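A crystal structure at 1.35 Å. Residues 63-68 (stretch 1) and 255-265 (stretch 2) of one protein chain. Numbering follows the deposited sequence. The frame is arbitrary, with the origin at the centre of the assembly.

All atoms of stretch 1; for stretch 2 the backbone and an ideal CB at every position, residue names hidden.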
ATOM      1  N   PRO A  63      -5.705 -25.991   4.437  1.00 20.24           N
ATOM      2  CA  PRO A  63      -5.938 -25.177   5.626  1.00 16.20           C
ATOM      3  C   PRO A  63      -7.414 -24.806   5.760  1.00 15.30           C
ATOM      4  O   PRO A  63      -8.190 -25.011   4.814  1.00 17.63           O
ATOM      5  CB  PRO A  63      -5.112 -23.919   5.326  1.00 16.44           C
ATOM      6  CG  PRO A  63      -5.212 -23.762   3.835  1.00 18.72           C
ATOM      7  CD  PRO A  63      -5.134 -25.194   3.326  1.00 16.87           C
ATOM      8  N   ALA A  64      -7.807 -24.242   6.894  1.00 16.32           N
ATOM      9  CA  ALA A  64      -9.222 -23.856   7.090  1.00 15.69           C
ATOM     10  C   ALA A  64      -9.646 -22.643   6.283  1.00 15.46           C
ATOM     11  O   ALA A  64     -10.824 -22.470   5.930  1.00 17.62           O
ATOM     12  CB  ALA A  64      -9.500 -23.604   8.569  1.00 19.10           C
ATOM     13  N   ALA A  65      -8.677 -21.762   6.051  1.00 16.37           N
ATOM     14  CA  ALA A  65      -8.903 -20.575   5.265  1.00 15.04           C
ATOM     15  C   ALA A  65      -7.528 -19.990   4.909  1.00 11.45           C
ATOM     16  O   ALA A  65      -6.520 -20.411   5.481  1.00 14.03           O
ATOM     17  CB  ALA A  65      -9.743 -19.580   6.042  1.00 16.19           C
ATOM     18  N   ILE A  66      -7.515 -19.037   3.994  1.00 14.61           N
ATOM     19  CA  ILE A  66      -6.310 -18.316   3.614  1.00 13.64           C
ATOM     20  C   ILE A  66      -6.611 -16.826   3.527  1.00 14.94           C
ATOM     21  O   ILE A  66      -7.663 -16.424   2.991  1.00 14.81           O
ATOM     22  CB  ILE A  66      -5.749 -18.810   2.234  1.00 15.09           C
ATOM     23  CG1 ILE A  66      -5.201 -20.243   2.346  1.00 17.26           C
ATOM     24  CG2 ILE A  66      -4.673 -17.859   1.690  1.00 16.86           C
ATOM     25  CD1 ILE A  66      -5.062 -20.956   1.013  1.00 17.80           C
ATOM     26  N   VAL A  67      -5.685 -16.033   4.065  1.00 12.03           N
ATOM     27  CA  VAL A  67      -5.686 -14.583   3.885  1.00 14.73           C
ATOM     28  C   VAL A  67      -4.592 -14.242   2.898  1.00 11.93           C
ATOM     29  O   VAL A  67      -3.466 -14.699   3.027  1.00 12.87           O
ATOM     30  CB  VAL A  67      -5.446 -13.811   5.203  1.00 13.66           C
ATOM     31  CG1 VAL A  67      -5.394 -12.294   4.963  1.00 13.68           C
ATOM     32  CG2 VAL A  67      -6.524 -14.166   6.216  1.00 13.17           C
ATOM     33  N   ILE A  68      -4.917 -13.451   1.889  1.00 11.01           N
ATOM     34  CA  ILE A  68      -3.938 -13.061   0.883  1.00 13.64           C
ATOM     35  C   ILE A  68      -4.055 -11.597   0.479  1.00 12.79           C
ATOM     36  O   ILE A  68      -5.162 -11.066   0.367  1.00 12.57           O
ATOM     37  CB  ILE A  68      -4.012 -13.974  -0.375  1.00 12.60           C
ATOM     38  CG1 ILE A  68      -2.940 -13.657  -1.413  1.00 12.77           C
ATOM     39  CG2 ILE A  68      -5.404 -13.962  -1.022  1.00 12.07           C
ATOM     40  CD1 ILE A  68      -2.700 -14.746  -2.430  1.00 14.25           C
ATOM     41  N   UNK A 255      -7.613  -8.355  11.659  1.00 15.10           N
ATOM     42  CA  UNK A 255      -8.993  -8.569  11.342  1.00 16.32           C
ATOM     43  C   UNK A 255      -9.102  -9.477  10.118  1.00 15.36           C
ATOM     44  O   UNK A 255     -10.135 -10.116   9.932  1.00 16.76           O
ATOM     45  CB  UNK A 255      -9.703  -7.234  11.107  1.00 16.32           C
ATOM     46  N   UNK A 256      -8.057  -9.556   9.297  1.00 15.49           N
ATOM     47  CA  UNK A 256      -8.021 -10.584   8.247  1.00 16.44           C
ATOM     48  C   UNK A 256      -8.104 -11.995   8.790  1.00 13.66           C
ATOM     49  O   UNK A 256      -8.925 -12.804   8.359  1.00 14.16           O
ATOM     50  CB  UNK A 256      -6.742 -10.442   7.420  1.00 16.44           C
ATOM     51  N   UNK A 257      -7.196 -12.311   9.710  1.00 13.54           N
ATOM     52  CA  UNK A 257      -7.225 -13.597  10.392  1.00 14.94           C
ATOM     53  C   UNK A 257      -8.523 -13.818  11.166  1.00 14.55           C
ATOM     54  O   UNK A 257      -9.145 -14.865  11.055  1.00 15.26           O
ATOM     55  CB  UNK A 257      -6.031 -13.707  11.343  1.00 14.94           C
ATOM     56  N   UNK A 258      -8.942 -12.821  11.929  1.00 13.74           N
ATOM     57  CA  UNK A 258     -10.201 -12.939  12.687  1.00 14.13           C
ATOM     58  C   UNK A 258     -11.403 -13.258  11.749  1.00 13.93           C
ATOM     59  O   UNK A 258     -12.229 -14.146  12.058  1.00 17.03           O
ATOM     60  CB  UNK A 258     -10.466 -11.643  13.456  1.00 14.13           C
ATOM     61  N   UNK A 259     -11.484 -12.547  10.627  1.00 13.43           N
ATOM     62  CA  UNK A 259     -12.536 -12.793   9.625  1.00 12.51           C
ATOM     63  C   UNK A 259     -12.438 -14.159   8.993  1.00 13.24           C
ATOM     64  O   UNK A 259     -13.434 -14.848   8.855  1.00 14.26           O
ATOM     65  CB  UNK A 259     -12.478 -11.730   8.526  1.00 12.51           C
ATOM     66  N   UNK A 260     -11.221 -14.567   8.643  1.00 13.41           N
ATOM     67  CA  UNK A 260     -11.016 -15.883   8.058  1.00 14.37           C
ATOM     68  C   UNK A 260     -11.450 -16.988   9.036  1.00 13.38           C
ATOM     69  O   UNK A 260     -12.064 -17.959   8.621  1.00 18.22           O
ATOM     70  CB  UNK A 260      -9.548 -16.063   7.665  1.00 14.37           C
ATOM     71  N   UNK A 261     -11.101 -16.852  10.320  1.00 13.14           N
ATOM     72  CA  UNK A 261     -11.578 -17.795  11.300  1.00 15.12           C
ATOM     73  C   UNK A 261     -13.110 -17.896  11.323  1.00 13.80           C
ATOM     74  O   UNK A 261     -13.682 -18.981  11.388  1.00 16.74           O
ATOM     75  CB  UNK A 261     -11.056 -17.400  12.683  1.00 15.12           C
ATOM     76  N   UNK A 262     -13.765 -16.746  11.333  1.00 16.30           N
ATOM     77  CA  UNK A 262     -15.210 -16.751  11.385  1.00 14.90           C
ATOM     78  C   UNK A 262     -15.809 -17.444  10.142  1.00 15.28           C
ATOM     79  O   UNK A 262     -16.746 -18.272  10.245  1.00 16.50           O
ATOM     80  CB  UNK A 262     -15.731 -15.317  11.505  1.00 14.90           C
ATOM     81  N   UNK A 263     -15.235 -17.144   8.975  1.00 15.01           N
ATOM     82  CA  UNK A 263     -15.679 -17.799   7.736  1.00 17.46           C
ATOM     83  C   UNK A 263     -15.498 -19.341   7.803  1.00 16.76           C
ATOM     84  O   UNK A 263     -16.383 -20.100   7.376  1.00 19.10           O
ATOM     85  CB  UNK A 263     -14.902 -17.233   6.546  1.00 17.46           C
ATOM     86  N   UNK A 264     -14.347 -19.781   8.336  1.00 15.43           N
ATOM     87  CA  UNK A 264     -14.040 -21.199   8.513  1.00 18.59           C
ATOM     88  C   UNK A 264     -15.031 -21.924   9.419  1.00 18.31           C
ATOM     89  O   UNK A 264     -15.183 -23.140   9.321  1.00 23.34           O
ATOM     90  CB  UNK A 264     -12.628 -21.351   9.083  1.00 18.59           C
ATOM     91  N   UNK A 265     -15.681 -21.181  10.310  1.00 20.40           N
ATOM     92  CA  UNK A 265     -16.754 -21.729  11.187  1.00 22.21           C
ATOM     93  C   UNK A 265     -18.162 -21.591  10.608  1.00 24.45           C
ATOM     94  O   UNK A 265     -19.153 -21.884  11.286  1.00 32.94           O
ATOM     95  CB  UNK A 265     -16.716 -21.027  12.546  1.00 22.21           C
TER

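Stretch 2 is a helix through position 264, and it runs at 145° to the strand 66-68, so the two are roughly antiparallel. No hydrogen bond joins them. The contact is one of shape and apolar packing.

Position 255 has nothing of stretch 1 near its ideal CB. Almost any helix-compatible side chain would suit. It is Asp255, whose OD2 is hydrogen-bonded elsewhere in the structure.

Position 256 points its ideal CB toward the strand, and that CB would lie 3.4 Å from Val67 CG1. This is tight. The phi/psi of -59/-54 is ordinary helix, so the backbone does not by itself call for glycine, but the spacing favours the smallest residue. It is Gly256. Its carbonyl O lies 3.5 Å from Val67 CG2.

Position 257 points sideways, with its ideal CB 5.2 Å from Val67 CG2. A short side chain would hardly reach, whereas a longer apolar one could bend back to the valine. It is Ile257, with chi1 and chi2 both m. Its CD1 comes to 3.9 Å from Val67 CG2.

Position 258 is out of reach, so polar or charged residues would do. It is Lys258, fully extended.

Position 259 points sideways and meets nothing. Many residues would fit. It is Thr259, whose OG1 donates to the backbone O of Asp255 at 2.7 Å.

Position 260 points toward stretch 1. Its ideal CB is 3.9 Å from both Val67 CG2 and Ala65 CB. Stretch 1 offers methyl groups here, and the room is short. A small apolar residue suits best. It is Ala260. Its CB packs 3.8 Å from Ala65 CB and 3.9 Å from Val67 CG2.

Position 261 points away and position 262 is out of reach, so stretch 1 sets no preference at either. They are Leu261 and Ala262.

Position 263 points toward stretch 1, but nothing lies within 5.5 Å of its ideal CB. A medium side chain could fit. It is Val263, with chi1 t. Its CG1 is 5.7 Å from Ala65 CB, too far for contact.

Position 264 points toward the loop before the strand. Its ideal CB is 3.8 Å from Ala64 O and 4.6 Å from Ala65 CB. Alanine, serine or another small residue would suit. It is Ser264. Its CB lies 3.9 Å from Ala64 CB, while OG, at chi1 p, donates to Leu261 O at 2.6 Å.

Position 265 follows the helix and is out of reach. A long polar residue is acceptable. It is Lys265.

Stretch 2 255-265: DGIKTALAVSK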
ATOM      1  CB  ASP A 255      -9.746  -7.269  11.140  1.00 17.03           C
ATOM      2  CG  ASP A 255     -10.105  -6.594  12.449  1.00 20.61           C
ATOM      3  OD1 ASP A 255      -9.934  -7.206  13.530  1.00 43.22           O
ATOM      4  OD2 ASP A 255     -10.599  -5.459  12.400  1.00 29.63           O
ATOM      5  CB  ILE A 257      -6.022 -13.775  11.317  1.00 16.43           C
ATOM      6  CG1 ILE A 257      -4.736 -13.805  10.500  1.00 15.20           C
ATOM      7  CG2 ILE A 257      -6.196 -15.028  12.187  1.00 15.92           C
ATOM      8  CD1 ILE A 257      -4.582 -14.938   9.493  1.00 18.26           C
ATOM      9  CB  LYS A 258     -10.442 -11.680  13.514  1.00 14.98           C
ATOM     10  CG  LYS A 258     -11.580 -11.735  14.500  1.00 19.75           C
ATOM     11  CD  LYS A 258     -11.565 -10.517  15.400  1.00 28.27           C
ATOM     12  CE  LYS A 258     -12.635 -10.634  16.460  1.00 29.11           C
ATOM     13  NZ  LYS A 258     -12.402  -9.597  17.482  1.00 46.94           N
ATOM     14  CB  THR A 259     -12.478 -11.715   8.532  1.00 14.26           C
ATOM     15  OG1 THR A 259     -12.657 -10.423   9.144  1.00 18.71           O
ATOM     16  CG2 THR A 259     -13.512 -11.971   7.447  1.00 15.28           C
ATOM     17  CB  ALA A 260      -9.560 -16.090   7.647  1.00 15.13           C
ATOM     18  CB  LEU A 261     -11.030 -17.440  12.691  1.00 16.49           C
ATOM     19  CG  LEU A 261     -11.443 -18.384  13.831  1.00 16.00           C
ATOM     20  CD1 LEU A 261     -10.997 -19.830  13.603  1.00 19.66           C
ATOM     21  CD2 LEU A 261     -10.929 -17.883  15.171  1.00 17.66           C
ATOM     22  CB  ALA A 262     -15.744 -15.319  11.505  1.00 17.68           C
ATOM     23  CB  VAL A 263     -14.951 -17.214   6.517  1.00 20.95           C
ATOM     24  CG1 VAL A 263     -15.189 -18.070   5.292  1.00 23.39           C
ATOM     25  CG2 VAL A 263     -15.368 -15.763   6.272  1.00 17.01           C
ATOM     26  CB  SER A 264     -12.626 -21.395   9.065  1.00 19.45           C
ATOM     27  OG  SER A 264     -12.553 -21.175  10.461  1.00 22.75           O
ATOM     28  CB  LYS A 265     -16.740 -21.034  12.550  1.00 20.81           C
ATOM     29  CG  LYS A 265     -15.455 -21.227  13.325  1.00 22.97           C
ATOM     30  CD  LYS A 265     -15.629 -20.564  14.671  1.00 28.01           C
ATOM     31  CE  LYS A 265     -14.346 -20.473  15.432  1.00 30.17           C
ATOM     32  NZ  LYS A 265     -14.578 -19.703  16.673  1.00 41.11           N
TER
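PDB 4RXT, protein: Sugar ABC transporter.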